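Local atomic coordinates of D-alanyl transferase DltD (PDB entry 6PFX), a protein that probably takes part in lipoteichoic acid biosynthesis in Enterococcus faecium, transferring D-alanine to this cell-wall polymer. Residues A[142-147]-A[164-169]; A[110-115]-A[148-153]; A[78-83]-A[115-120]. All coordinates share one frame; numbering follows the deposited sequence.

The three contacts step outward from the heart of the α/β fold. Interaction 3, centred about 10 Å from the centre of the chain, is a buried meeting of helices 79-89 and 114-120. Interaction 2, centred about 18 Å out and also buried, though Thr114 is exposed, shares Asp115 and helix 114-120 with it; stacked Phe117 and Phe150 join the two. Interaction 1, centred about 24 Å out, is partly buried and joins helices 138-147 and 157-167, while Leu147 packs on Phe117. Chemistry changes with place: aromatic, aliphatic and small polar groups with one bridging water in interaction 3, a phenyl ring beside valine and threonine in interaction 2, alkyl contacts with charged, hydrated ends in interaction 1.

Interaction 1 (A[142-147]-A[164-169]); sequences YLARRL and QTIKKG
Ala144 and Lys167 bring two helices close together, their CA atoms 5.5 Å apart, in a helix-helix packing of 138-147 against 157-167. The small methyl of alanine permits this approach: Ala144 CB lies 3.8 Å from Ile166 CG2 on the buried side. Toward the surface, the aliphatic parts of two basic side chains cross at about a right angle, with Arg145 CG 3.6 Å from Lys167 CG. Lysine and arginine suit this margin because their methylenes can pack while their charges stay apart; Arg145 NE and Lys167 NZ are separated by 6.0 Å.

The lysine chain leaves with CG anti to the backbone N (chi1 175°) and stays extended, which carries NZ past the arginine to a bridging water. That water accepts from Lys167 NZ and donates to Arg145 O at 2.8 Å. The arginine instead bends at chi3 (-57°), turning its guanidinium back over its own helix, where Tyr142 CA lies over one face and NH2 comes to the edge of the Tyr142 ring, in its plane.

Farther out, Ile166 is backed by Leu130 of helix 123-132, and Arg141 donates a hydrogen bond to Lys167 O. Helix 157-167 finishes in a Schellman motif, for which glycine, lacking CB, is well suited at positive phi (92°): Gly169 N bonds to Ile166 O at 2.8 Å.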
loop_
_atom_site.group_PDB
_atom_site.type_symbol
_atom_site.label_atom_id
_atom_site.label_comp_id
_atom_site.label_asym_id
_atom_site.label_seq_id
_atom_site.Cartn_x
_atom_site.Cartn_y
_atom_site.Cartn_z
ATOM N N TYR A 142 13.760 -15.126 -0.424
ATOM C CA TYR A 142 13.497 -14.119 -1.442
ATOM C C TYR A 142 13.840 -12.729 -0.924
ATOM O O TYR A 142 14.504 -11.942 -1.607
ATOM C CB TYR A 142 12.035 -14.184 -1.901
ATOM C CG TYR A 142 11.714 -13.086 -2.870
ATOM C CD1 TYR A 142 12.090 -13.177 -4.204
ATOM C CD2 TYR A 142 11.072 -11.935 -2.446
ATOM C CE1 TYR A 142 11.827 -12.155 -5.089
ATOM C CE2 TYR A 142 10.803 -10.896 -3.329
ATOM C CZ TYR A 142 11.181 -11.022 -4.650
ATOM O OH TYR A 142 10.936 -10.022 -5.561
ATOM N N LEU A 143 13.378 -12.400 0.283
ATOM C CA LEU A 143 13.682 -11.086 0.833
ATOM C C LEU A 143 15.185 -10.877 0.965
ATOM O O LEU A 143 15.690 -9.790 0.666
ATOM C CB LEU A 143 12.995 -10.911 2.179
ATOM C CG LEU A 143 13.293 -9.601 2.902
ATOM C CD1 LEU A 143 12.847 -8.429 2.067
ATOM C CD2 LEU A 143 12.585 -9.644 4.252
ATOM N N ALA A 144 15.922 -11.894 1.421
ATOM C CA ALA A 144 17.368 -11.739 1.544
ATOM C C ALA A 144 17.993 -11.481 0.183
ATOM O O ALA A 144 18.849 -10.601 0.037
ATOM C CB ALA A 144 17.994 -12.975 2.189
ATOM N N ARG A 145 17.533 -12.213 -0.835
ATOM C CA ARG A 145 18.019 -12.009 -2.193
ATOM C C ARG A 145 17.755 -10.586 -2.655
ATOM O O ARG A 145 18.617 -9.949 -3.275
ATOM C CB ARG A 145 17.328 -12.995 -3.138
ATOM C CG ARG A 145 17.906 -14.387 -3.111
ATOM C CD ARG A 145 17.644 -15.152 -4.405
ATOM N NE ARG A 145 16.229 -15.265 -4.764
ATOM C CZ ARG A 145 15.370 -16.114 -4.202
ATOM N NH1 ARG A 145 15.767 -16.922 -3.227
ATOM N NH2 ARG A 145 14.110 -16.154 -4.611
ATOM N N ARG A 146 16.572 -10.064 -2.355
ATOM C CA ARG A 146 16.243 -8.717 -2.792
ATOM C C ARG A 146 17.085 -7.692 -2.055
ATOM O O ARG A 146 17.652 -6.780 -2.668
ATOM C CB ARG A 146 14.770 -8.442 -2.540
ATOM C CG ARG A 146 13.845 -9.118 -3.506
ATOM C CD ARG A 146 13.925 -8.450 -4.868
ATOM N NE ARG A 146 13.088 -7.256 -4.982
ATOM C CZ ARG A 146 13.415 -6.164 -5.669
ATOM N NH1 ARG A 146 14.584 -6.079 -6.287
ATOM N NH2 ARG A 146 12.577 -5.144 -5.722
ATOM N N LEU A 147 17.161 -7.813 -0.729
ATOM C CA LEU A 147 17.880 -6.822 0.054
ATOM C C LEU A 147 19.330 -6.734 -0.374
ATOM O O LEU A 147 19.906 -5.640 -0.363
ATOM C CB LEU A 147 17.801 -7.174 1.541
ATOM C CG LEU A 147 16.412 -7.029 2.145
ATOM C CD1 LEU A 147 16.354 -7.488 3.568
ATOM C CD2 LEU A 147 15.924 -5.570 2.092
ATOM N N GLN A 164 23.491 -13.312 3.236
ATOM C CA GLN A 164 24.028 -14.368 2.378
ATOM C C GLN A 164 23.736 -15.763 2.940
ATOM O O GLN A 164 23.448 -16.700 2.187
ATOM C CB GLN A 164 25.531 -14.167 2.173
ATOM C CG GLN A 164 25.908 -12.936 1.345
ATOM C CD GLN A 164 25.543 -13.067 -0.124
ATOM O OE1 GLN A 164 24.942 -14.059 -0.547
ATOM N NE2 GLN A 164 25.903 -12.059 -0.912
ATOM N N THR A 165 23.817 -15.926 4.261
ATOM C CA THR A 165 23.474 -17.203 4.886
ATOM C C THR A 165 22.019 -17.573 4.621
ATOM O O THR A 165 21.713 -18.713 4.246
ATOM C CB THR A 165 23.753 -17.094 6.387
ATOM O OG1 THR A 165 25.154 -16.857 6.594
ATOM C CG2 THR A 165 23.347 -18.348 7.120
ATOM N N ILE A 166 21.108 -16.616 4.811
ATOM C CA ILE A 166 19.685 -16.856 4.591
ATOM C C ILE A 166 19.400 -17.137 3.123
ATOM O O ILE A 166 18.589 -18.009 2.787
ATOM C CB ILE A 166 18.862 -15.661 5.120
ATOM C CG1 ILE A 166 19.041 -15.564 6.631
ATOM C CG2 ILE A 166 17.421 -15.809 4.674
ATOM C CD1 ILE A 166 18.534 -14.272 7.242
ATOM N N LYS A 167 20.047 -16.394 2.226
ATOM C CA LYS A 167 19.849 -16.624 0.799
ATOM C C LYS A 167 20.157 -18.067 0.424
ATOM O O LYS A 167 19.472 -18.658 -0.421
ATOM C CB LYS A 167 20.730 -15.662 0.004
ATOM C CG LYS A 167 20.709 -15.892 -1.493
ATOM C CD LYS A 167 21.435 -14.768 -2.202
ATOM C CE LYS A 167 21.570 -15.058 -3.687
ATOM N NZ LYS A 167 22.059 -13.871 -4.438
ATOM N N LYS A 168 21.186 -18.652 1.041
ATOM C CA LYS A 168 21.550 -20.042 0.812
ATOM C C LYS A 168 20.623 -21.028 1.512
ATOM O O LYS A 168 20.850 -22.238 1.406
ATOM C CB LYS A 168 22.974 -20.304 1.311
ATOM C CG LYS A 168 24.077 -19.690 0.483
ATOM C CD LYS A 168 25.458 -20.138 0.993
ATOM C CE LYS A 168 25.700 -21.639 0.778
ATOM N NZ LYS A 168 27.080 -22.075 1.163
ATOM N N GLY A 169 19.623 -20.546 2.246
ATOM C CA GLY A 169 18.643 -21.399 2.880
ATOM C C GLY A 169 18.966 -21.809 4.294
ATOM O O GLY A 169 18.284 -22.684 4.837
HETATM O O HOH W 1 20.824 -11.153 -4.425
HETATM O O HOH W 2 17.825 -18.212 -2.719
#

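Interaction 2 (A[110-115]-A[148-153]); sequences NGVKTD and LTFSKV
Thr114 and Phe150 mark the closest backbone approach, 7.0 Å between CA atoms, where a loop entering helix 114-120 passes the turn before helix 151-154; Phe150 holds the N-cap position of the latter. Phe150 CG stands beside its own backbone N (chi1 -70°), and from there the ring extends between the two segments until CZ comes within 4.1 Å of Val112 CG1, the two side chains crossing at about a right angle. Beta-branched valine offers a methyl close to its backbone, and CG1 meets the ring obliquely. Thr114 OG1 lies near the ring plane at the edge, 4.2 Å from Phe150 CE1, a van der Waals approach; threonine suits a place half against the ring and half at the exposed surface.

Over one face, Thr149 OG1 lies 3.8 Å above the plane, offset toward the rim, and is hydrogen-bonded to Arg146 O. Against the opposite face stacks Phe117 of helix 114-120, its CD2 3.6 Å from Phe150 CG. Phe150, in the turn between helices 138-147 and 151-154, thus packs on helix 114-120, while Val112, in the connection that follows strand 97-101, is backed by Gln78 just ahead of helix 79-89.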
loop_
_atom_site.group_PDB
_atom_site.type_symbol
_atom_site.label_atom_id
_atom_site.label_comp_id
_atom_site.label_asym_id
_atom_site.label_seq_id
_atom_site.Cartn_x
_atom_site.Cartn_y
_atom_site.Cartn_z
ATOM N N ASN A 110 11.650 -2.819 -13.725
ATOM C CA ASN A 110 12.774 -2.988 -12.816
ATOM C C ASN A 110 12.363 -2.953 -11.351
ATOM O O ASN A 110 13.227 -3.062 -10.476
ATOM C CB ASN A 110 13.840 -1.916 -13.073
ATOM C CG ASN A 110 14.489 -2.050 -14.438
ATOM O OD1 ASN A 110 14.592 -3.144 -14.989
ATOM N ND2 ASN A 110 14.933 -0.930 -14.988
ATOM N N GLY A 111 11.077 -2.799 -11.065
ATOM C CA GLY A 111 10.596 -2.774 -9.696
ATOM C C GLY A 111 10.857 -1.454 -8.990
ATOM O O GLY A 111 11.242 -0.442 -9.594
ATOM N N VAL A 112 10.663 -1.489 -7.662
ATOM C CA VAL A 112 10.757 -0.291 -6.835
ATOM C C VAL A 112 12.083 0.404 -7.080
ATOM O O VAL A 112 13.151 -0.220 -7.071
ATOM C CB VAL A 112 10.539 -0.631 -5.346
ATOM C CG1 VAL A 112 11.636 -1.556 -4.832
ATOM C CG2 VAL A 112 10.466 0.648 -4.495
ATOM N N LYS A 113 12.005 1.706 -7.338
ATOM C CA LYS A 113 13.203 2.502 -7.535
ATOM C C LYS A 113 14.066 2.473 -6.280
ATOM O O LYS A 113 13.562 2.463 -5.151
ATOM C CB LYS A 113 12.826 3.946 -7.849
ATOM C CG LYS A 113 12.103 4.144 -9.151
ATOM C CD LYS A 113 11.988 5.634 -9.460
ATOM C CE LYS A 113 11.175 5.876 -10.721
ATOM N NZ LYS A 113 11.564 7.143 -11.400
ATOM N N THR A 114 15.381 2.455 -6.489
ATOM C CA THR A 114 16.314 2.467 -5.371
ATOM C C THR A 114 16.042 3.647 -4.452
ATOM O O THR A 114 16.080 3.515 -3.224
ATOM C CB THR A 114 17.737 2.506 -5.926
ATOM O OG1 THR A 114 17.983 1.304 -6.667
ATOM C CG2 THR A 114 18.737 2.622 -4.808
ATOM N N ASP A 115 15.732 4.803 -5.030
ATOM C CA ASP A 115 15.477 5.995 -4.230
ATOM C C ASP A 115 14.307 5.788 -3.274
ATOM O O ASP A 115 14.326 6.287 -2.142
ATOM C CB ASP A 115 15.249 7.162 -5.187
ATOM C CG ASP A 115 16.247 7.161 -6.351
ATOM O OD1 ASP A 115 16.185 6.236 -7.203
ATOM O OD2 ASP A 115 17.102 8.073 -6.400
ATOM N N LEU A 148 19.923 -7.862 -0.771
ATOM C CA LEU A 148 21.322 -7.892 -1.168
ATOM C C LEU A 148 21.593 -7.175 -2.482
ATOM O O LEU A 148 22.763 -7.071 -2.865
ATOM C CB LEU A 148 21.808 -9.333 -1.294
ATOM C CG LEU A 148 22.087 -10.037 0.029
ATOM C CD1 LEU A 148 22.193 -11.529 -0.177
ATOM C CD2 LEU A 148 23.353 -9.478 0.648
ATOM N N THR A 149 20.560 -6.692 -3.180
ATOM C CA THR A 149 20.755 -5.934 -4.413
ATOM C C THR A 149 20.800 -4.428 -4.182
ATOM O O THR A 149 21.114 -3.679 -5.112
ATOM C CB THR A 149 19.682 -6.271 -5.471
ATOM O OG1 THR A 149 18.407 -5.718 -5.114
ATOM C CG2 THR A 149 19.563 -7.779 -5.651
ATOM N N PHE A 150 20.515 -3.971 -2.970
ATOM C CA PHE A 150 20.458 -2.549 -2.666
ATOM C C PHE A 150 21.735 -2.125 -1.955
ATOM O O PHE A 150 22.115 -2.718 -0.940
ATOM C CB PHE A 150 19.244 -2.247 -1.794
ATOM C CG PHE A 150 17.934 -2.388 -2.511
ATOM C CD1 PHE A 150 17.522 -1.418 -3.406
ATOM C CD2 PHE A 150 17.115 -3.485 -2.295
ATOM C CE1 PHE A 150 16.313 -1.530 -4.079
ATOM C CE2 PHE A 150 15.898 -3.606 -2.963
ATOM C CZ PHE A 150 15.495 -2.620 -3.854
ATOM N N SER A 151 22.387 -1.089 -2.486
ATOM C CA SER A 151 23.680 -0.674 -1.953
ATOM C C SER A 151 23.587 -0.244 -0.497
ATOM O O SER A 151 24.530 -0.462 0.272
ATOM C CB SER A 151 24.253 0.449 -2.818
ATOM O OG SER A 151 24.502 -0.025 -4.128
ATOM N N LYS A 152 22.469 0.363 -0.093
ATOM C CA LYS A 152 22.348 0.801 1.291
ATOM C C LYS A 152 22.456 -0.379 2.245
ATOM O O LYS A 152 23.012 -0.246 3.340
ATOM C CB LYS A 152 21.029 1.543 1.499
ATOM C CG LYS A 152 20.988 2.375 2.769
ATOM C CD LYS A 152 19.929 3.462 2.679
ATOM C CE LYS A 152 20.179 4.556 3.706
ATOM N NZ LYS A 152 19.182 5.659 3.612
ATOM N N VAL A 153 21.940 -1.543 1.846
ATOM C CA VAL A 153 22.071 -2.741 2.671
ATOM C C VAL A 153 23.516 -3.222 2.681
ATOM O O VAL A 153 24.047 -3.615 3.728
ATOM C CB VAL A 153 21.103 -3.821 2.154
ATOM C CG1 VAL A 153 21.392 -5.181 2.795
ATOM C CG2 VAL A 153 19.658 -3.403 2.399
#

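Interaction 3 (A[78-83]-A[115-120]); sequences QSLSQY and DYFNTY
Ser81 and Tyr120 meet in a buried helix-helix contact between the first turn of helix 79-89 and the C-terminal end of helix 114-120, beside the parallel sheet of an SGNH-hydrolase-like α/β fold. Ser81 OG lies 3.7 Å from Tyr120 CB; a side chain this small suits the narrowest part of the interface, where the CA atoms of the pair are 6.4 Å apart. A water lies 2.7 Å from Ser81 OG and donates to Phe117 O, linking the two helices.

On one flank the packing is apolar. Phe117 CG is anti to the backbone N (chi1 173°), which swings the ring toward helix 79-89, and Leu80 CD2 meets it at the edge, in its plane, 3.7 Å from CE1. On another, Gln78 reaches out with an extended chain to put OE1 4.1 Å from Tyr116 CD2, amide and ring planes 49° apart. Glu271 anchors this amide by accepting from NE2.

Within helix 114-120, Thr119 N and OG1 both reach Asp115 O, from opposite faces of its plane. The Tyr120 hydroxyl is hydrogen-bonded to Pro75 O, and the side chain lies near, without touching, a possible Ser46-His348-Asp345 triad. Helix 271-284 covers Ser79 and Tyr83, helix 138-147 contributes Leu143 against Tyr83, and Gln82 OE1 accepts from Gly44 N, just past strand 39-43.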
loop_
_atom_site.group_PDB
_atom_site.type_symbol
_atom_site.label_atom_id
_atom_site.label_comp_id
_atom_site.label_asym_id
_atom_site.label_seq_id
_atom_site.Cartn_x
_atom_site.Cartn_y
_atom_site.Cartn_z
ATOM N N GLN A 78 6.103 0.802 -1.566
ATOM C CA GLN A 78 5.591 -0.301 -2.380
ATOM C C GLN A 78 5.613 -1.585 -1.551
ATOM O O GLN A 78 5.637 -1.523 -0.317
ATOM C CB GLN A 78 6.385 -0.419 -3.689
ATOM C CG GLN A 78 6.479 0.913 -4.440
ATOM C CD GLN A 78 6.944 0.849 -5.912
ATOM O OE1 GLN A 78 7.032 1.895 -6.565
ATOM N NE2 GLN A 78 7.237 -0.346 -6.434
ATOM N N SER A 79 5.588 -2.756 -2.193
ATOM C CA SER A 79 5.278 -3.972 -1.437
ATOM C C SER A 79 6.379 -4.340 -0.448
ATOM O O SER A 79 6.086 -4.780 0.669
ATOM C CB SER A 79 4.988 -5.149 -2.370
ATOM O OG SER A 79 3.786 -4.926 -3.085
ATOM N N LEU A 80 7.648 -4.189 -0.840
ATOM C CA LEU A 80 8.750 -4.570 0.039
ATOM C C LEU A 80 8.722 -3.746 1.322
ATOM O O LEU A 80 8.801 -4.290 2.430
ATOM C CB LEU A 80 10.072 -4.396 -0.704
ATOM C CG LEU A 80 11.301 -5.070 -0.112
ATOM C CD1 LEU A 80 12.356 -5.170 -1.195
ATOM C CD2 LEU A 80 11.827 -4.277 1.036
ATOM N N SER A 81 8.559 -2.428 1.192
ATOM C CA SER A 81 8.519 -1.584 2.379
ATOM C C SER A 81 7.327 -1.934 3.256
ATOM O O SER A 81 7.442 -1.992 4.486
ATOM C CB SER A 81 8.445 -0.115 1.978
ATOM O OG SER A 81 9.638 0.266 1.332
ATOM N N GLN A 82 6.169 -2.175 2.656
ATOM C CA GLN A 82 5.014 -2.456 3.508
ATOM C C GLN A 82 5.087 -3.848 4.117
ATOM O O GLN A 82 4.591 -4.058 5.230
ATOM C CB GLN A 82 3.723 -2.119 2.777
ATOM C CG GLN A 82 3.553 -0.572 2.797
ATOM C CD GLN A 82 2.469 -0.024 1.898
ATOM O OE1 GLN A 82 1.430 0.425 2.375
ATOM N NE2 GLN A 82 2.732 0.007 0.598
ATOM N N TYR A 83 5.735 -4.797 3.438
ATOM C CA TYR A 83 6.049 -6.065 4.084
ATOM C C TYR A 83 6.863 -5.855 5.356
ATOM O O TYR A 83 6.614 -6.510 6.372
ATOM C CB TYR A 83 6.839 -6.988 3.154
ATOM C CG TYR A 83 7.271 -8.277 3.833
ATOM C CD1 TYR A 83 6.379 -9.320 3.984
ATOM C CD2 TYR A 83 8.562 -8.449 4.325
ATOM C CE1 TYR A 83 6.753 -10.513 4.605
ATOM C CE2 TYR A 83 8.942 -9.635 4.952
ATOM C CZ TYR A 83 8.032 -10.667 5.080
ATOM O OH TYR A 83 8.384 -11.856 5.698
ATOM N N ASP A 115 15.732 4.803 -5.030
ATOM C CA ASP A 115 15.477 5.995 -4.230
ATOM C C ASP A 115 14.307 5.788 -3.274
ATOM O O ASP A 115 14.326 6.287 -2.142
ATOM C CB ASP A 115 15.249 7.162 -5.187
ATOM C CG ASP A 115 16.247 7.161 -6.351
ATOM O OD1 ASP A 115 16.185 6.236 -7.203
ATOM O OD2 ASP A 115 17.102 8.073 -6.400
ATOM N N TYR A 116 13.283 5.039 -3.702
ATOM C CA TYR A 116 12.131 4.777 -2.843
ATOM C C TYR A 116 12.495 3.778 -1.752
ATOM O O TYR A 116 12.157 3.971 -0.578
ATOM C CB TYR A 116 10.962 4.247 -3.679
ATOM C CG TYR A 116 10.308 5.284 -4.584
ATOM C CD1 TYR A 116 10.369 6.639 -4.288
ATOM C CD2 TYR A 116 9.622 4.901 -5.728
ATOM C CE1 TYR A 116 9.765 7.585 -5.115
ATOM C CE2 TYR A 116 9.026 5.840 -6.562
ATOM C CZ TYR A 116 9.100 7.175 -6.246
ATOM O OH TYR A 116 8.505 8.101 -7.068
ATOM N N PHE A 117 13.188 2.698 -2.128
ATOM C CA PHE A 117 13.615 1.724 -1.134
ATOM C C PHE A 117 14.421 2.406 -0.035
ATOM O O PHE A 117 14.200 2.167 1.160
ATOM C CB PHE A 117 14.445 0.617 -1.781
ATOM C CG PHE A 117 15.049 -0.313 -0.777
ATOM C CD1 PHE A 117 14.320 -1.366 -0.265
ATOM C CD2 PHE A 117 16.324 -0.094 -0.303
ATOM C CE1 PHE A 117 14.860 -2.197 0.689
ATOM C CE2 PHE A 117 16.873 -0.930 0.648
ATOM C CZ PHE A 117 16.137 -1.977 1.146
ATOM N N ASN A 118 15.363 3.271 -0.430
ATOM C CA ASN A 118 16.260 3.903 0.532
ATOM C C ASN A 118 15.504 4.794 1.510
ATOM O O ASN A 118 15.872 4.882 2.687
ATOM C CB ASN A 118 17.330 4.720 -0.198
ATOM C CG ASN A 118 18.322 3.854 -0.949
ATOM O OD1 ASN A 118 18.419 2.650 -0.718
ATOM N ND2 ASN A 118 19.074 4.472 -1.853
ATOM N N THR A 119 14.451 5.474 1.046
ATOM C CA THR A 119 13.718 6.376 1.929
ATOM C C THR A 119 13.104 5.635 3.109
ATOM O O THR A 119 13.087 6.149 4.235
ATOM C CB THR A 119 12.623 7.106 1.152
ATOM O OG1 THR A 119 13.226 7.921 0.146
ATOM C CG2 THR A 119 11.788 7.976 2.083
ATOM N N TYR A 120 12.582 4.435 2.877
ATOM C CA TYR A 120 11.867 3.701 3.908
ATOM C C TYR A 120 12.658 2.552 4.497
ATOM O O TYR A 120 12.188 1.932 5.459
ATOM C CB TYR A 120 10.527 3.210 3.361
ATOM C CG TYR A 120 9.650 4.362 2.966
ATOM C CD1 TYR A 120 8.856 4.996 3.912
ATOM C CD2 TYR A 120 9.639 4.839 1.662
ATOM C CE1 TYR A 120 8.051 6.062 3.571
ATOM C CE2 TYR A 120 8.837 5.918 1.308
ATOM C CZ TYR A 120 8.047 6.521 2.274
ATOM O OH TYR A 120 7.238 7.586 1.959
HETATM O O HOH W 3 12.182 0.201 2.206
#